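Local coordinates for hypothetical protein, IPT/TIG domain protein (Bacteroides ovatus, PDB 4HW6), which is of uncertain function but, with an IPT/TIG domain joined to a six-bladed beta-propeller, probably acts as an auxiliary nutrient-binding protein that recognises carbohydrate, at residues A[76-81]-A[103-108]; A[109-114]-A[393-398]; A[341-346]-A[407-412]; A[354-359]-A[367-372]. One frame throughout, in Å; residues are numbered along the deposited sequence.

Contact 1 (A[76-81]-A[103-108]); sequences KAYEGD and FDYQYN
Y105 has CG anti to its backbone N (chi1 177°), which runs its side chain beside that of Y78, the rings nearly perpendicular, while Y107 holds CG in the crowded position between backbone N and carbonyl carbon (chi1 59°) and turns a ring face to the same neighbour. The Y78 ring thus plays two parts. Its face takes the edge of Y105 in an offset edge-to-face stack, planes at 81°, with Y105 CE2 3.5 Å from Y78 CE1. Its own edge points at the face of Y107, the ring centroids 5.1 Å apart. A77 CB sits over one face of the Y105 ring, 4.0 Å from its centroid, as a CH-pi contact. Two waters fill in the polar side: one joins K76 N to the hydroxyls of Y78 and Y105, at a short 2.5 Å from Y105 OH, and the other links Y78 O, F103 O and Y105 N. The direct backbone bond is F103 N to G80 O, 2.7 Å, its donor above the carbonyl plane. G80 ends a type I turn with positive phi, and a CB there would run into F103 O. P431 of strand 425-431 touches both Y78 and Y107. The result is an aromatic cluster that ties the 76-81 turn to strand 104-105 in the immunoglobulin-like IPT/TIG domain, at its junction with the propeller.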
# COMPACT_ATOMS: atom_id res chain seq x y z
N LYS A 76 -16.27 -10.66 -1.20
CA LYS A 76 -15.09 -11.41 -1.62
C LYS A 76 -15.37 -12.49 -2.68
O LYS A 76 -14.59 -13.43 -2.81
CB LYS A 76 -14.35 -12.04 -0.42
CG LYS A 76 -14.05 -11.07 0.73
CD LYS A 76 -13.06 -11.69 1.73
CE LYS A 76 -13.59 -11.68 3.16
NZ LYS A 76 -14.51 -12.82 3.48
N ALA A 77 -16.43 -12.33 -3.47
CA ALA A 77 -16.81 -13.30 -4.50
C ALA A 77 -16.03 -13.17 -5.82
O ALA A 77 -16.53 -13.53 -6.88
CB ALA A 77 -18.30 -13.18 -4.78
N TYR A 78 -14.79 -12.68 -5.74
CA TYR A 78 -13.98 -12.34 -6.93
C TYR A 78 -13.90 -13.46 -7.97
O TYR A 78 -14.06 -13.20 -9.16
CB TYR A 78 -12.57 -11.93 -6.52
CG TYR A 78 -12.53 -10.94 -5.38
CD1 TYR A 78 -12.90 -9.62 -5.56
CD2 TYR A 78 -12.11 -11.33 -4.11
CE1 TYR A 78 -12.87 -8.71 -4.52
CE2 TYR A 78 -12.07 -10.44 -3.06
CZ TYR A 78 -12.46 -9.13 -3.27
OH TYR A 78 -12.44 -8.25 -2.22
N GLU A 79 -13.65 -14.70 -7.53
CA GLU A 79 -13.44 -15.81 -8.47
C GLU A 79 -14.72 -16.12 -9.25
O GLU A 79 -14.68 -16.60 -10.37
CB GLU A 79 -12.91 -17.05 -7.76
CG GLU A 79 -11.53 -16.82 -7.14
CD GLU A 79 -10.98 -18.04 -6.42
OE1 GLU A 79 -11.70 -19.05 -6.28
OE2 GLU A 79 -9.81 -17.98 -5.99
N GLY A 80 -15.86 -15.82 -8.63
CA GLY A 80 -17.12 -15.77 -9.34
C GLY A 80 -17.82 -17.09 -9.65
O GLY A 80 -18.93 -17.06 -10.13
N ASP A 81 -17.21 -18.24 -9.37
CA ASP A 81 -17.86 -19.52 -9.66
C ASP A 81 -19.12 -19.66 -8.81
O ASP A 81 -19.09 -19.38 -7.62
CB ASP A 81 -16.95 -20.72 -9.40
CG ASP A 81 -15.65 -20.64 -10.15
OD1 ASP A 81 -15.53 -21.29 -11.22
OD2 ASP A 81 -14.75 -19.91 -9.68
N PHE A 103 -20.03 -15.48 -12.08
CA PHE A 103 -20.67 -14.25 -11.63
C PHE A 103 -19.63 -13.13 -11.65
O PHE A 103 -18.49 -13.32 -11.20
CB PHE A 103 -21.26 -14.44 -10.22
CG PHE A 103 -22.05 -13.26 -9.72
CD1 PHE A 103 -23.35 -13.06 -10.13
CD2 PHE A 103 -21.48 -12.36 -8.83
CE1 PHE A 103 -24.09 -11.97 -9.67
CE2 PHE A 103 -22.21 -11.27 -8.37
CZ PHE A 103 -23.51 -11.07 -8.79
N ASP A 104 -20.01 -11.97 -12.19
CA ASP A 104 -19.10 -10.82 -12.24
C ASP A 104 -19.28 -9.98 -10.98
O ASP A 104 -20.14 -9.11 -10.89
CB ASP A 104 -19.33 -9.98 -13.51
CG ASP A 104 -18.40 -8.77 -13.60
OD1 ASP A 104 -17.48 -8.61 -12.77
OD2 ASP A 104 -18.60 -7.96 -14.53
N TYR A 105 -18.44 -10.27 -10.00
CA TYR A 105 -18.50 -9.61 -8.72
C TYR A 105 -17.91 -8.22 -8.82
O TYR A 105 -16.78 -8.04 -9.25
CB TYR A 105 -17.73 -10.43 -7.69
CG TYR A 105 -17.66 -9.79 -6.33
CD1 TYR A 105 -18.79 -9.65 -5.55
CD2 TYR A 105 -16.45 -9.34 -5.81
CE1 TYR A 105 -18.73 -9.07 -4.29
CE2 TYR A 105 -16.38 -8.77 -4.55
CZ TYR A 105 -17.53 -8.63 -3.80
OH TYR A 105 -17.45 -8.05 -2.56
N GLN A 106 -18.72 -7.23 -8.45
CA GLN A 106 -18.34 -5.84 -8.53
C GLN A 106 -18.12 -5.32 -7.13
O GLN A 106 -18.81 -5.70 -6.19
CB GLN A 106 -19.43 -5.02 -9.20
CG GLN A 106 -19.72 -5.45 -10.63
CD GLN A 106 -20.91 -4.71 -11.22
OE1 GLN A 106 -21.88 -4.41 -10.51
NE2 GLN A 106 -20.84 -4.43 -12.51
N TYR A 107 -17.13 -4.45 -7.00
CA TYR A 107 -16.77 -3.92 -5.71
C TYR A 107 -15.96 -2.64 -5.91
O TYR A 107 -15.18 -2.51 -6.87
CB TYR A 107 -15.90 -4.91 -4.93
CG TYR A 107 -14.63 -5.24 -5.68
CD1 TYR A 107 -14.61 -6.23 -6.64
CD2 TYR A 107 -13.47 -4.51 -5.47
CE1 TYR A 107 -13.47 -6.51 -7.36
CE2 TYR A 107 -12.31 -4.79 -6.17
CZ TYR A 107 -12.32 -5.79 -7.12
OH TYR A 107 -11.19 -6.09 -7.83
N ASN A 108 -16.15 -1.75 -4.96
CA ASN A 108 -15.40 -0.52 -4.87
C ASN A 108 -14.26 -0.67 -3.87
O ASN A 108 -14.31 -1.51 -2.96
CB ASN A 108 -16.31 0.61 -4.42
CG ASN A 108 -17.38 0.93 -5.43
OD1 ASN A 108 -18.51 1.25 -5.07
ND2 ASN A 108 -17.04 0.82 -6.72
O HOH W 1 -15.26 -7.73 -1.32
O HOH W 2 -16.12 -12.05 -10.39

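Contact 2 (A[109-114]-A[393-398])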
# COMPACT_ATOMS: atom_id res chain seq x y z
N TYR A 109 -13.24 0.15 -4.05
CA TYR A 109 -12.17 0.25 -3.09
C TYR A 109 -12.60 1.28 -2.09
O TYR A 109 -13.22 2.28 -2.44
CB TYR A 109 -10.89 0.65 -3.78
CG TYR A 109 -10.29 -0.49 -4.56
CD1 TYR A 109 -10.81 -0.85 -5.79
CD2 TYR A 109 -9.23 -1.22 -4.05
CE1 TYR A 109 -10.28 -1.89 -6.51
CE2 TYR A 109 -8.69 -2.28 -4.77
CZ TYR A 109 -9.22 -2.60 -5.99
OH TYR A 109 -8.71 -3.64 -6.72
N VAL A 110 -12.27 1.04 -0.83
CA VAL A 110 -12.65 1.93 0.23
C VAL A 110 -11.45 2.15 1.13
O VAL A 110 -10.53 1.32 1.19
CB VAL A 110 -13.83 1.37 1.05
CG1 VAL A 110 -15.10 1.32 0.21
CG2 VAL A 110 -13.48 -0.01 1.63
N VAL A 111 -11.46 3.30 1.80
CA VAL A 111 -10.50 3.57 2.85
C VAL A 111 -11.10 3.05 4.16
O VAL A 111 -12.29 3.30 4.46
CB VAL A 111 -10.15 5.06 2.99
CG1 VAL A 111 -9.08 5.22 4.07
CG2 VAL A 111 -9.68 5.67 1.66
N THR A 112 -10.30 2.31 4.94
CA THR A 112 -10.69 1.87 6.26
C THR A 112 -9.56 2.24 7.26
O THR A 112 -8.49 2.70 6.86
CB THR A 112 -10.96 0.36 6.34
OG1 THR A 112 -9.85 -0.38 5.80
CG2 THR A 112 -12.23 -0.00 5.60
N THR A 113 -9.81 2.03 8.55
CA THR A 113 -8.79 2.25 9.57
C THR A 113 -8.24 0.90 10.04
O THR A 113 -9.00 0.07 10.50
CB THR A 113 -9.34 3.09 10.74
OG1 THR A 113 -9.78 4.35 10.22
CG2 THR A 113 -8.26 3.30 11.82
N PHE A 114 -6.93 0.72 9.90
CA PHE A 114 -6.25 -0.53 10.21
C PHE A 114 -5.66 -0.54 11.63
O PHE A 114 -5.93 -1.47 12.40
CB PHE A 114 -5.16 -0.77 9.15
CG PHE A 114 -4.31 -1.99 9.39
CD1 PHE A 114 -4.87 -3.20 9.71
CD2 PHE A 114 -2.93 -1.91 9.25
CE1 PHE A 114 -4.07 -4.32 9.94
CE2 PHE A 114 -2.13 -3.02 9.46
CZ PHE A 114 -2.70 -4.21 9.82
N GLY A 393 -14.36 5.33 3.84
CA GLY A 393 -15.39 5.07 2.85
C GLY A 393 -14.83 5.13 1.44
O GLY A 393 -13.63 4.93 1.23
N GLU A 394 -15.70 5.49 0.48
CA GLU A 394 -15.35 5.47 -0.94
C GLU A 394 -14.23 6.45 -1.23
O GLU A 394 -14.20 7.55 -0.68
CB GLU A 394 -16.55 5.86 -1.81
CG GLU A 394 -17.81 5.03 -1.67
CD GLU A 394 -17.69 3.65 -2.27
OE1 GLU A 394 -17.09 3.54 -3.36
OE2 GLU A 394 -18.21 2.68 -1.66
N LEU A 395 -13.32 6.06 -2.12
CA LEU A 395 -12.02 6.75 -2.24
C LEU A 395 -12.10 8.24 -2.48
O LEU A 395 -11.33 9.00 -1.87
CB LEU A 395 -11.20 6.13 -3.39
CG LEU A 395 -10.83 4.66 -3.23
CD1 LEU A 395 -9.79 4.25 -4.28
CD2 LEU A 395 -10.31 4.34 -1.84
N ARG A 396 -12.99 8.66 -3.38
CA ARG A 396 -13.06 10.06 -3.80
C ARG A 396 -14.33 10.76 -3.34
O ARG A 396 -14.32 11.97 -3.14
CB ARG A 396 -12.93 10.16 -5.33
CG ARG A 396 -11.57 9.74 -5.91
CD ARG A 396 -10.45 10.69 -5.59
NE ARG A 396 -10.78 12.05 -6.00
CZ ARG A 396 -10.60 12.56 -7.21
NH1 ARG A 396 -10.11 11.84 -8.23
NH2 ARG A 396 -10.94 13.83 -7.41
N SER A 397 -15.42 10.04 -3.15
CA SER A 397 -16.68 10.70 -2.77
C SER A 397 -16.78 10.94 -1.27
O SER A 397 -17.47 11.87 -0.84
CB SER A 397 -17.89 9.89 -3.27
OG SER A 397 -17.92 8.60 -2.70
N GLN A 398 -16.08 10.15 -0.48
CA GLN A 398 -16.26 10.15 0.99
C GLN A 398 -14.98 10.34 1.81
O GLN A 398 -14.97 11.10 2.79
CB GLN A 398 -16.94 8.86 1.43
CG GLN A 398 -18.34 8.66 0.86
CD GLN A 398 -19.00 7.37 1.31
OE1 GLN A 398 -18.33 6.34 1.50
NE2 GLN A 398 -20.32 7.41 1.50
O HOH W 3 -14.47 4.23 -4.01
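Strand 393-394 runs antiparallel to strand 109-115 and adds a short outer strand to the propeller blade that the chain closes in Velcro fashion, 109-115 pairing on its other side with 425-431 from the far end of the sequence. V111 and G393 form the hydrogen-bonded pair: V111 N reaches G393 O at 2.8 Å and nearly straight (167°), and G393 N returns to V111 O at 3.0 Å, on a lone pair but more bent. V110 and E394 are the non-hydrogen-bonded pair next to it, with V110 CG1 beside E394 OE2. Past the strand the chain turns, and L395, its CG beside the backbone N, spreads its two methyls over the partner strand. CD1 meets Y109 CB at 3.8 Å, while CD2 comes obliquely against V111 CG2. Y379 of strand 375-380, in the preceding blade, touches L395 and Y109. An alanine at L395 would lose both methyl contacts and would probably loosen the turn against strand 109-115. Q398 folds back so that its OE1 takes the N-H of E394 on a lone pair, 2.9 Å. A water bridges Y109 O, E394 OE1 and L395 N, donating to Y109 O at 2.8 Å.

Contact 3 (A[341-346]-A[407-412])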
# COMPACT_ATOMS: atom_id res chain seq x y z
N ILE A 341 5.60 4.86 -3.84
CA ILE A 341 5.98 3.48 -4.13
C ILE A 341 5.51 3.08 -5.51
O ILE A 341 4.53 3.59 -6.03
CB ILE A 341 5.38 2.49 -3.12
CG1 ILE A 341 3.84 2.66 -3.04
CG2 ILE A 341 6.03 2.70 -1.75
CD1 ILE A 341 3.16 1.54 -2.29
N PHE A 342 6.22 2.12 -6.10
CA PHE A 342 5.83 1.54 -7.36
C PHE A 342 4.93 0.34 -7.18
O PHE A 342 5.22 -0.55 -6.37
CB PHE A 342 7.07 1.16 -8.14
CG PHE A 342 7.85 2.35 -8.64
CD1 PHE A 342 7.48 2.98 -9.81
CD2 PHE A 342 8.95 2.83 -7.95
CE1 PHE A 342 8.19 4.09 -10.29
CE2 PHE A 342 9.65 3.93 -8.42
CZ PHE A 342 9.29 4.54 -9.61
N VAL A 343 3.84 0.29 -7.93
CA VAL A 343 2.88 -0.79 -7.84
C VAL A 343 2.54 -1.28 -9.25
O VAL A 343 2.21 -0.48 -10.14
CB VAL A 343 1.60 -0.32 -7.09
CG1 VAL A 343 0.58 -1.44 -7.06
CG2 VAL A 343 1.95 0.14 -5.68
N LYS A 344 2.65 -2.58 -9.45
CA LYS A 344 2.38 -3.18 -10.77
C LYS A 344 0.95 -2.93 -11.22
O LYS A 344 0.00 -3.08 -10.44
CB LYS A 344 2.68 -4.68 -10.74
CG LYS A 344 3.14 -5.25 -12.08
CD LYS A 344 3.88 -6.57 -11.89
CE LYS A 344 4.95 -6.79 -12.94
NZ LYS A 344 5.55 -8.15 -12.84
N ASN A 345 0.79 -2.49 -12.46
CA ASN A 345 -0.52 -2.32 -13.06
C ASN A 345 -0.66 -3.36 -14.17
O ASN A 345 0.05 -3.33 -15.18
CB ASN A 345 -0.69 -0.90 -13.60
CG ASN A 345 -2.07 -0.63 -14.15
OD1 ASN A 345 -2.81 -1.55 -14.50
ND2 ASN A 345 -2.42 0.63 -14.25
N GLU A 346 -1.59 -4.30 -13.99
CA GLU A 346 -1.80 -5.36 -14.98
C GLU A 346 -2.24 -4.86 -16.36
O GLU A 346 -1.94 -5.49 -17.36
CB GLU A 346 -2.77 -6.42 -14.43
CG GLU A 346 -2.15 -7.28 -13.32
CD GLU A 346 -0.86 -7.98 -13.77
OE1 GLU A 346 -0.89 -8.67 -14.82
OE2 GLU A 346 0.18 -7.84 -13.08
N ILE A 407 3.42 5.46 2.76
CA ILE A 407 2.66 4.52 1.99
C ILE A 407 3.43 3.21 1.80
O ILE A 407 4.65 3.19 1.61
CB ILE A 407 2.20 5.14 0.64
CG1 ILE A 407 1.26 4.21 -0.13
CG2 ILE A 407 3.41 5.57 -0.21
CD1 ILE A 407 0.57 4.87 -1.32
N ALA A 408 2.69 2.11 1.84
CA ALA A 408 3.22 0.79 1.52
C ALA A 408 2.14 -0.03 0.81
O ALA A 408 0.94 0.21 1.01
CB ALA A 408 3.70 0.08 2.78
N TYR A 409 2.55 -0.93 -0.08
CA TYR A 409 1.61 -1.81 -0.75
C TYR A 409 1.90 -3.23 -0.35
O TYR A 409 3.01 -3.74 -0.55
CB TYR A 409 1.67 -1.66 -2.29
CG TYR A 409 0.59 -2.49 -2.93
CD1 TYR A 409 -0.74 -2.09 -2.89
CD2 TYR A 409 0.89 -3.69 -3.53
CE1 TYR A 409 -1.74 -2.87 -3.45
CE2 TYR A 409 -0.11 -4.47 -4.12
CZ TYR A 409 -1.43 -4.04 -4.07
OH TYR A 409 -2.42 -4.86 -4.62
N ASP A 410 0.89 -3.88 0.21
CA ASP A 410 0.97 -5.24 0.68
C ASP A 410 0.52 -6.14 -0.46
O ASP A 410 -0.68 -6.24 -0.74
CB ASP A 410 0.04 -5.37 1.88
CG ASP A 410 0.11 -6.72 2.57
OD1 ASP A 410 0.45 -7.74 1.93
OD2 ASP A 410 -0.25 -6.74 3.77
N MSE A 411 1.47 -6.76 -1.14
CA MSE A 411 1.16 -7.63 -2.28
C MSE A 411 0.46 -8.91 -1.82
O MSE A 411 -0.36 -9.49 -2.55
CB MSE A 411 2.44 -7.97 -3.05
CG MSE A 411 3.08 -6.78 -3.76
SE MSE A 411 4.50 -7.36 -4.96
CE MSE A 411 3.72 -9.02 -5.51
N LYS A 412 0.77 -9.37 -0.62
CA LYS A 412 0.16 -10.60 -0.13
C LYS A 412 -1.32 -10.41 0.17
O LYS A 412 -2.16 -11.25 -0.16
CB LYS A 412 0.90 -11.11 1.11
CG LYS A 412 0.35 -12.40 1.68
CD LYS A 412 1.36 -13.12 2.56
CE LYS A 412 1.42 -12.56 3.97
NZ LYS A 412 2.40 -13.33 4.79
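No hydrogen bond crosses between strands 341-344 and 407-410; they are innermost strands of adjacent propeller blades, running 26° from parallel with axes 7.6 Å apart at closest approach, and side chains do the joining. The aliphatic contacts centre on I341. Its CG1 takes the crowded position between backbone N and carbonyl carbon (chi1 55°), which points CD1 at Y409 CB of the facing strand, 3.5 Å away. The same methyl reaches I407 CG1 at 3.9 Å, so one branch tip lies against three successive residues, I407, A408 and Y409. V343 CG2 adds a touch, 3.8 Å from Y409 CB. The aromatic part is a CH-pi contact: V343 CG1 stands almost exactly over the centre of the Y409 ring, 4.1 Å from its centroid and 7° off the normal. Y409 can offer that face because its CG is anti to the backbone N, and edge-to-face packing with F416 probably helps fix its ring. Just before I341 on the same strand, Q339 OE1 accepts from I407 N, a side-chain-to-backbone bond between the blades; D410 pairs with R413 and bonds Y417. The two segments thus meet by dispersion and shape, the Q339 bond being a directional link beside them.

Contact 4 (A[354-359]-A[367-372])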
# COMPACT_ATOMS: atom_id res chain seq x y z
N GLU A 354 5.83 -1.33 -16.39
CA GLU A 354 4.67 -2.06 -15.92
C GLU A 354 4.11 -1.52 -14.62
O GLU A 354 3.19 -2.13 -14.08
CB GLU A 354 5.03 -3.55 -15.78
CG GLU A 354 5.18 -4.24 -17.13
CD GLU A 354 5.46 -5.74 -17.01
OE1 GLU A 354 6.26 -6.13 -16.12
OE2 GLU A 354 4.88 -6.51 -17.82
N TYR A 355 4.60 -0.37 -14.16
CA TYR A 355 4.28 0.16 -12.81
C TYR A 355 3.66 1.54 -12.83
O TYR A 355 4.04 2.39 -13.62
CB TYR A 355 5.55 0.25 -11.93
CG TYR A 355 6.13 -1.10 -11.63
CD1 TYR A 355 7.00 -1.70 -12.52
CD2 TYR A 355 5.77 -1.79 -10.48
CE1 TYR A 355 7.51 -2.96 -12.27
CE2 TYR A 355 6.26 -3.06 -10.23
CZ TYR A 355 7.15 -3.62 -11.12
OH TYR A 355 7.68 -4.88 -10.92
N ASP A 356 2.69 1.75 -11.93
CA ASP A 356 2.27 3.07 -11.55
C ASP A 356 3.03 3.48 -10.27
O ASP A 356 3.49 2.62 -9.53
CB ASP A 356 0.77 3.11 -11.28
CG ASP A 356 -0.07 3.29 -12.53
OD1 ASP A 356 0.36 3.94 -13.49
OD2 ASP A 356 -1.23 2.79 -12.54
N PHE A 357 3.14 4.78 -10.03
CA PHE A 357 3.81 5.32 -8.86
C PHE A 357 2.74 6.00 -7.97
O PHE A 357 2.22 7.07 -8.31
CB PHE A 357 4.89 6.32 -9.29
CG PHE A 357 5.79 6.78 -8.16
CD1 PHE A 357 6.66 5.87 -7.53
CD2 PHE A 357 5.80 8.11 -7.75
CE1 PHE A 357 7.52 6.29 -6.52
CE2 PHE A 357 6.66 8.52 -6.75
CZ PHE A 357 7.51 7.61 -6.14
N TYR A 358 2.41 5.36 -6.85
CA TYR A 358 1.45 5.90 -5.88
C TYR A 358 2.18 6.67 -4.82
O TYR A 358 3.14 6.18 -4.24
CB TYR A 358 0.64 4.78 -5.21
CG TYR A 358 -0.36 4.13 -6.12
CD1 TYR A 358 0.03 3.24 -7.13
CD2 TYR A 358 -1.72 4.37 -5.95
CE1 TYR A 358 -0.91 2.65 -7.95
CE2 TYR A 358 -2.66 3.82 -6.78
CZ TYR A 358 -2.26 2.96 -7.76
OH TYR A 358 -3.24 2.43 -8.53
N PHE A 359 1.73 7.89 -4.55
CA PHE A 359 2.35 8.70 -3.54
C PHE A 359 1.38 9.47 -2.69
O PHE A 359 0.26 9.81 -3.11
CB PHE A 359 3.41 9.64 -4.15
CG PHE A 359 2.85 10.68 -5.10
CD1 PHE A 359 2.58 10.38 -6.42
CD2 PHE A 359 2.62 11.98 -4.66
CE1 PHE A 359 2.05 11.35 -7.28
CE2 PHE A 359 2.12 12.94 -5.52
CZ PHE A 359 1.83 12.63 -6.83
N VAL A 367 -3.90 10.60 -1.70
CA VAL A 367 -3.04 9.63 -2.34
C VAL A 367 -3.23 9.84 -3.85
O VAL A 367 -4.37 9.89 -4.34
CB VAL A 367 -3.39 8.18 -1.93
CG1 VAL A 367 -2.49 7.19 -2.67
CG2 VAL A 367 -3.25 7.99 -0.40
N ARG A 368 -2.12 10.00 -4.57
CA ARG A 368 -2.14 10.33 -5.99
C ARG A 368 -1.35 9.29 -6.75
O ARG A 368 -0.62 8.51 -6.15
CB ARG A 368 -1.65 11.77 -6.22
CG ARG A 368 -2.53 12.76 -5.45
CD ARG A 368 -2.15 14.22 -5.59
NE ARG A 368 -2.63 14.76 -6.86
CZ ARG A 368 -2.30 15.98 -7.28
NH1 ARG A 368 -1.55 16.76 -6.51
NH2 ARG A 368 -2.74 16.43 -8.43
N VAL A 369 -1.51 9.29 -8.08
CA VAL A 369 -0.80 8.34 -8.93
C VAL A 369 -0.12 9.09 -10.04
O VAL A 369 -0.74 9.95 -10.67
CB VAL A 369 -1.75 7.31 -9.54
CG1 VAL A 369 -0.96 6.25 -10.29
CG2 VAL A 369 -2.59 6.66 -8.46
N LEU A 370 1.15 8.77 -10.26
CA LEU A 370 1.91 9.25 -11.42
C LEU A 370 2.11 8.06 -12.35
O LEU A 370 2.71 7.05 -11.97
CB LEU A 370 3.25 9.81 -10.95
CG LEU A 370 4.25 10.25 -12.04
CD1 LEU A 370 3.66 11.32 -12.96
CD2 LEU A 370 5.51 10.75 -11.36
N THR A 371 1.60 8.17 -13.57
CA THR A 371 1.69 7.09 -14.54
C THR A 371 2.94 7.25 -15.39
O THR A 371 3.57 8.32 -15.36
CB THR A 371 0.46 7.06 -15.44
OG1 THR A 371 0.46 8.21 -16.31
CG2 THR A 371 -0.80 7.06 -14.59
N PRO A 372 3.32 6.19 -16.11
CA PRO A 372 4.52 6.29 -16.94
C PRO A 372 4.48 7.36 -18.03
O PRO A 372 5.52 7.85 -18.42
CB PRO A 372 4.63 4.90 -17.56
CG PRO A 372 3.99 4.01 -16.55
CD PRO A 372 2.82 4.81 -16.02
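Four backbone hydrogen bonds form the innermost layer of this beta hairpin of strands 355-361 and 366-370. F357 and L370 trade a pair, L370 N to F357 O at 2.8 Å and nearly straight (172°), and F359 and R368 trade another, with R368 N approaching F359 O almost along the carbonyl axis. Between them Y358 and V369 form the non-hydrogen-bonded pair, side chains side by side on one face. V369 CG2 lies over the Y358 ring towards its rim, 3.3 Å from CE2 and 3.7 Å from the centroid, a tight CH-pi contact. V369 CG1, the other branch, rests on D356 CB at 3.7 Å.

On the opposite face F359 keeps CG in the crowded position between backbone N and carbonyl carbon (chi1 64°), which swings the ring over its partner strand. R368 CB sits over that ring, 4.0 Å from its centroid, and L370 N and F357 O lie at its edge. F359 CE1 also touches L370 CB at 4.2 Å. An alanine at F359 would remove this ring and would probably leave R368 CB and L370 CB less well packed.

Further out, R368 bends at chi3 to put its guanidinium in salt bridges with D326 and D361, while NH1 also bonds R333 O. D356 is held by the Y348 hydroxyl and N345 ND2. With its carboxylate and guanidinium groups bonded, this buried hairpin can carry charge among aromatic and aliphatic neighbours at probably modest cost.

Contacts 3 and 4 are buried in the propeller, 10 Å apart between centres, and share a blade: strands 337-344 and 355-361 are neighbours in it, with I341 and V343 probably bonded through their N atoms to Y358 O and D356 O. Contact 4 is backbone pairing within a sheet; contact 3 is apolar packing between sheets. Contact 2 lies at the surface on the outer edge of the closing blade, whose innermost strand 404-410 serves contact 3, and it uses few bonds plus a water. Contact 1, partly buried in the IPT/TIG domain, relies on aromatic rings and waters; N108 and E394 touch where it adjoins contact 2.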